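Local atomic coordinates of rhamnogalacturonan endolyase YesW (Bacillus subtilis, PDB entry 2ZUX), a protein that cleaves the rhamnogalacturonan backbone of plant cell-wall pectin by endo-acting elimination, releasing oligosaccharides, and needs calcium or manganese for activity. Residues 336-341 and 348-353; 273-276 and 280-283. All blocks are in the same frame, centred on the assembly; numbering follows the deposited sequence.

Contact 1 (336-341 and 348-353); sequences DGKDEI and VDHDGK. With CA (calcium ion), chain K; CA (calcium ion), chain L.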
# COMPACT_ATOMS: atom_id res chain seq x y z
N ASP A 336 8.40 -20.80 -5.44
CA ASP A 336 8.29 -21.80 -4.37
C ASP A 336 7.06 -21.60 -3.45
O ASP A 336 6.90 -22.32 -2.47
CB ASP A 336 9.60 -21.90 -3.56
CG ASP A 336 9.95 -20.61 -2.82
OD1 ASP A 336 9.10 -19.69 -2.78
OD2 ASP A 336 11.08 -20.49 -2.30
N GLY A 337 6.22 -20.61 -3.78
CA GLY A 337 5.02 -20.30 -2.99
C GLY A 337 5.27 -19.34 -1.83
O GLY A 337 4.34 -18.80 -1.24
N LYS A 338 6.55 -19.15 -1.51
CA LYS A 338 6.98 -18.34 -0.38
C LYS A 338 7.43 -16.96 -0.87
O LYS A 338 8.01 -16.84 -1.95
CB LYS A 338 8.13 -19.04 0.34
CG LYS A 338 7.77 -20.45 0.78
CD LYS A 338 8.94 -21.14 1.45
CE LYS A 338 8.55 -22.56 1.88
NZ LYS A 338 8.31 -23.45 0.70
N ASP A 339 7.15 -15.93 -0.09
CA ASP A 339 7.49 -14.56 -0.48
C ASP A 339 8.95 -14.21 -0.25
O ASP A 339 9.54 -14.54 0.77
CB ASP A 339 6.61 -13.55 0.24
CG ASP A 339 5.19 -13.54 -0.27
OD1 ASP A 339 4.97 -13.85 -1.46
OD2 ASP A 339 4.28 -13.24 0.53
N GLU A 340 9.50 -13.53 -1.25
CA GLU A 340 10.79 -12.88 -1.16
C GLU A 340 10.58 -11.38 -1.03
O GLU A 340 9.46 -10.86 -1.23
CB GLU A 340 11.61 -13.23 -2.40
CG GLU A 340 12.15 -14.68 -2.41
CD GLU A 340 11.09 -15.72 -2.75
OE1 GLU A 340 10.29 -15.51 -3.70
OE2 GLU A 340 11.04 -16.79 -2.08
N ILE A 341 11.65 -10.67 -0.69
CA ILE A 341 11.61 -9.24 -0.45
C ILE A 341 12.47 -8.54 -1.50
O ILE A 341 13.66 -8.84 -1.62
CB ILE A 341 12.13 -8.90 0.96
CG1 ILE A 341 11.30 -9.62 2.04
CG2 ILE A 341 12.13 -7.39 1.20
CD1 ILE A 341 12.05 -9.87 3.34
N VAL A 348 16.03 -10.37 -0.91
CA VAL A 348 16.24 -11.22 0.25
C VAL A 348 15.26 -12.38 0.16
O VAL A 348 14.08 -12.18 -0.11
CB VAL A 348 16.03 -10.43 1.56
CG1 VAL A 348 16.23 -11.31 2.80
CG2 VAL A 348 16.95 -9.22 1.60
N ASP A 349 15.77 -13.59 0.38
CA ASP A 349 14.97 -14.81 0.29
C ASP A 349 14.04 -14.97 1.48
O ASP A 349 14.18 -14.26 2.49
CB ASP A 349 15.92 -16.01 0.16
CG ASP A 349 15.33 -17.16 -0.64
OD1 ASP A 349 14.15 -17.12 -1.05
OD2 ASP A 349 16.09 -18.12 -0.87
N HIS A 350 13.12 -15.92 1.37
CA HIS A 350 12.10 -16.14 2.39
C HIS A 350 12.69 -16.55 3.75
O HIS A 350 12.02 -16.45 4.77
CB HIS A 350 11.11 -17.20 1.91
CG HIS A 350 11.69 -18.57 1.84
ND1 HIS A 350 12.22 -19.10 0.68
CD2 HIS A 350 11.84 -19.52 2.79
CE1 HIS A 350 12.67 -20.32 0.92
NE2 HIS A 350 12.45 -20.60 2.20
N ASP A 351 13.93 -17.04 3.73
CA ASP A 351 14.63 -17.47 4.93
C ASP A 351 15.65 -16.44 5.44
O ASP A 351 16.45 -16.72 6.33
CB ASP A 351 15.34 -18.80 4.68
CG ASP A 351 16.39 -18.71 3.60
OD1 ASP A 351 16.53 -17.65 2.95
OD2 ASP A 351 17.09 -19.72 3.38
N GLY A 352 15.61 -15.24 4.85
CA GLY A 352 16.48 -14.15 5.29
C GLY A 352 17.84 -14.09 4.63
O GLY A 352 18.65 -13.22 4.95
N LYS A 353 18.11 -15.02 3.71
CA LYS A 353 19.39 -15.02 3.02
C LYS A 353 19.38 -14.02 1.87
O LYS A 353 18.42 -13.94 1.11
CB LYS A 353 19.74 -16.43 2.51
CG LYS A 353 19.98 -17.46 3.62
CD LYS A 353 21.13 -17.06 4.54
CE LYS A 353 21.44 -18.11 5.61
NZ LYS A 353 20.26 -18.50 6.43
CA CA K . 12.52 -18.61 -1.84
CA CA L . 9.43 -17.68 -3.39
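Asp-336, Glu-340, Asp-349 and His-350 converge from the two segments on the calcium of chain K; the calcium of chain L, 3.6 Å from it, is held by Asp-336, the carbonyl O of Lys-338 and Glu-340. Glu-340 OE2 bridges the pair, 2.4 Å from the chain K ion and 2.3 Å from the chain L ion, while OE1 reaches the latter alone and has Val-333 as a hydrogen-bond partner. A bend at chi2 (76°) folds the Glu-340 carboxylate back to the metals. Asp-336 bridges with separate oxygens, OD2 to chain K and OD1 to chain L; OD1 also accepts the backbone N of Lys-338 from above the carboxylate plane, an Asx turn. Asp-334 completes both sites and Asp-332 that of chain L, making a DxDxDG calcium loop resembling that of EF-hands, here leading into a strand; the two ions probably offset the like charges of this cluster of carboxylates. His-350 points ND1 at the chain K calcium, 2.6 Å away in the plane of the ring, and one ring face carries Lys-338 CD, 3.6 Å from the centroid in a CH-pi contact. Packing is also close at the root of the side chain, where His-350 CB lies 3.3 Å from Asp-339 O, a carbonyl buried here with no polar partner in the model. Further in, Ile-341 and Val-348 form an antiparallel hydrogen-bonded pair. The solvent side is looser: the type I turn 349-352 carries Asp-351, whose OD1 takes the N of Lys-353 in another Asx turn, and the lysine itself is exposed. Ile-341 and Val-348 rest on Trp-308 of strand 303-311, Ile-341 and Asp-339 touch Ile-330 of strand 329-331, and Glu-340 and Asp-349 meet Met-355 of strand 354-357.

Contact 2 (273-276 and 280-283); sequences AYLD and PSLI
Pro-280 lies over one face of the Tyr-274 ring, its N 3.7 Å above the plane near the centre and its CB 3.8 Å from Tyr-274 CE2. Beside this pair, Leu-275 CG stands anti to the carbonyl carbon (chi1 -55°), which carries CD1 to Ser-281 CB at 3.6 Å and Ile-283 CD1 at 3.9 Å, while Ala-273 CB touches Ile-283 CG1. Backbone bonds set the spacing: Ala-273 N to Ser-281 O, and Ser-281 N to Ala-273 O at 2.8 Å, the latter from above the carbonyl plane. Here the first strand of a four-stranded antiparallel beta-propeller blade, 268-273, turns back into the second, 281-286; just past the last paired residue, Ala-273, Tyr-274 is the centre of an inverse gamma turn. A water spans the turn, donating to Ser-281 OG and accepting from Asp-276 N. Farther out, Tyr-274 OH bonds to Gln-4 O and Tyr-184 OH, fixing the far end of the ring. Cutting this ring back to an alanine is likely to uncover Pro-280 and leave Gln-4 O and Tyr-184 OH without their shared partner. Asn-298 and Arg-300, both of strand 293-300, hold Ser-281 OG by a hydrogen bond and Asp-276 OD2 by a salt bridge respectively.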
# COMPACT_ATOMS: atom_id res chain seq x y z
N ALA A 273 4.94 -10.41 4.67
CA ALA A 273 5.45 -11.39 3.71
C ALA A 273 5.06 -12.80 4.16
O ALA A 273 5.20 -13.13 5.33
CB ALA A 273 6.95 -11.30 3.61
N TYR A 274 4.61 -13.63 3.22
CA TYR A 274 4.27 -15.02 3.53
C TYR A 274 5.53 -15.87 3.36
O TYR A 274 5.69 -16.60 2.37
CB TYR A 274 3.13 -15.52 2.63
CG TYR A 274 1.77 -14.97 3.00
CD1 TYR A 274 0.70 -15.84 3.25
CD2 TYR A 274 1.54 -13.60 3.12
CE1 TYR A 274 -0.56 -15.35 3.60
CE2 TYR A 274 0.28 -13.10 3.47
CZ TYR A 274 -0.76 -13.98 3.71
OH TYR A 274 -1.99 -13.49 4.04
N LEU A 275 6.42 -15.77 4.35
CA LEU A 275 7.72 -16.44 4.31
C LEU A 275 7.61 -17.96 4.31
O LEU A 275 8.48 -18.64 3.75
CB LEU A 275 8.60 -15.96 5.47
CG LEU A 275 8.81 -14.45 5.56
CD1 LEU A 275 9.49 -14.10 6.86
CD2 LEU A 275 9.59 -13.92 4.37
N ASP A 276 6.55 -18.47 4.93
CA ASP A 276 6.32 -19.91 4.97
C ASP A 276 5.38 -20.40 3.86
O ASP A 276 5.08 -21.59 3.77
CB ASP A 276 5.87 -20.38 6.37
CG ASP A 276 4.48 -19.92 6.76
OD1 ASP A 276 3.71 -19.50 5.88
OD2 ASP A 276 4.15 -19.99 7.97
N PRO A 280 0.99 -15.10 7.02
CA PRO A 280 1.79 -13.87 7.01
C PRO A 280 2.84 -13.82 8.11
O PRO A 280 2.63 -14.35 9.21
CB PRO A 280 0.74 -12.79 7.25
CG PRO A 280 -0.34 -13.47 8.03
CD PRO A 280 -0.40 -14.86 7.44
N SER A 281 3.95 -13.15 7.79
CA SER A 281 4.98 -12.75 8.74
C SER A 281 5.18 -11.25 8.62
O SER A 281 4.80 -10.64 7.62
CB SER A 281 6.30 -13.45 8.46
OG SER A 281 6.18 -14.87 8.55
N LEU A 282 5.80 -10.67 9.64
CA LEU A 282 6.05 -9.24 9.72
C LEU A 282 7.53 -8.97 9.47
O LEU A 282 8.38 -9.60 10.09
CB LEU A 282 5.67 -8.76 11.12
CG LEU A 282 5.96 -7.30 11.48
CD1 LEU A 282 5.03 -6.40 10.69
CD2 LEU A 282 5.78 -7.11 12.98
N ILE A 283 7.83 -8.02 8.57
CA ILE A 283 9.21 -7.64 8.28
C ILE A 283 9.45 -6.22 8.79
O ILE A 283 8.68 -5.31 8.48
CB ILE A 283 9.48 -7.65 6.76
CG1 ILE A 283 8.99 -8.96 6.12
CG2 ILE A 283 10.97 -7.35 6.47
CD1 ILE A 283 9.68 -10.22 6.64
O HOH W 1 5.20 -16.90 7.02

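Contact 2 closes before contact 1 opens, in consecutive propeller blades, yet their centres are only about 9 Å apart. The joint is Asp-339, whose OD2 accepts a probable hydrogen bond from Tyr-274 N at 2.7 Å while its OD1 makes a salt bridge to Arg-3. Leu-275 O packs 3.4 Å from Lys-338 CD and 3.5 Å from His-350 CB, so the turn of contact 2 backs the histidine that binds calcium; the Leu-275 side chain lies about 8 Å from a calcium ion. It also reaches Trp-308, so that one indole packs against both contacts. Rhamnose-pocket residues such as Asn-115, Asp-135, Lys-170 and Arg-218 belong to other parts of the chain. The calcium ions may have a structural role.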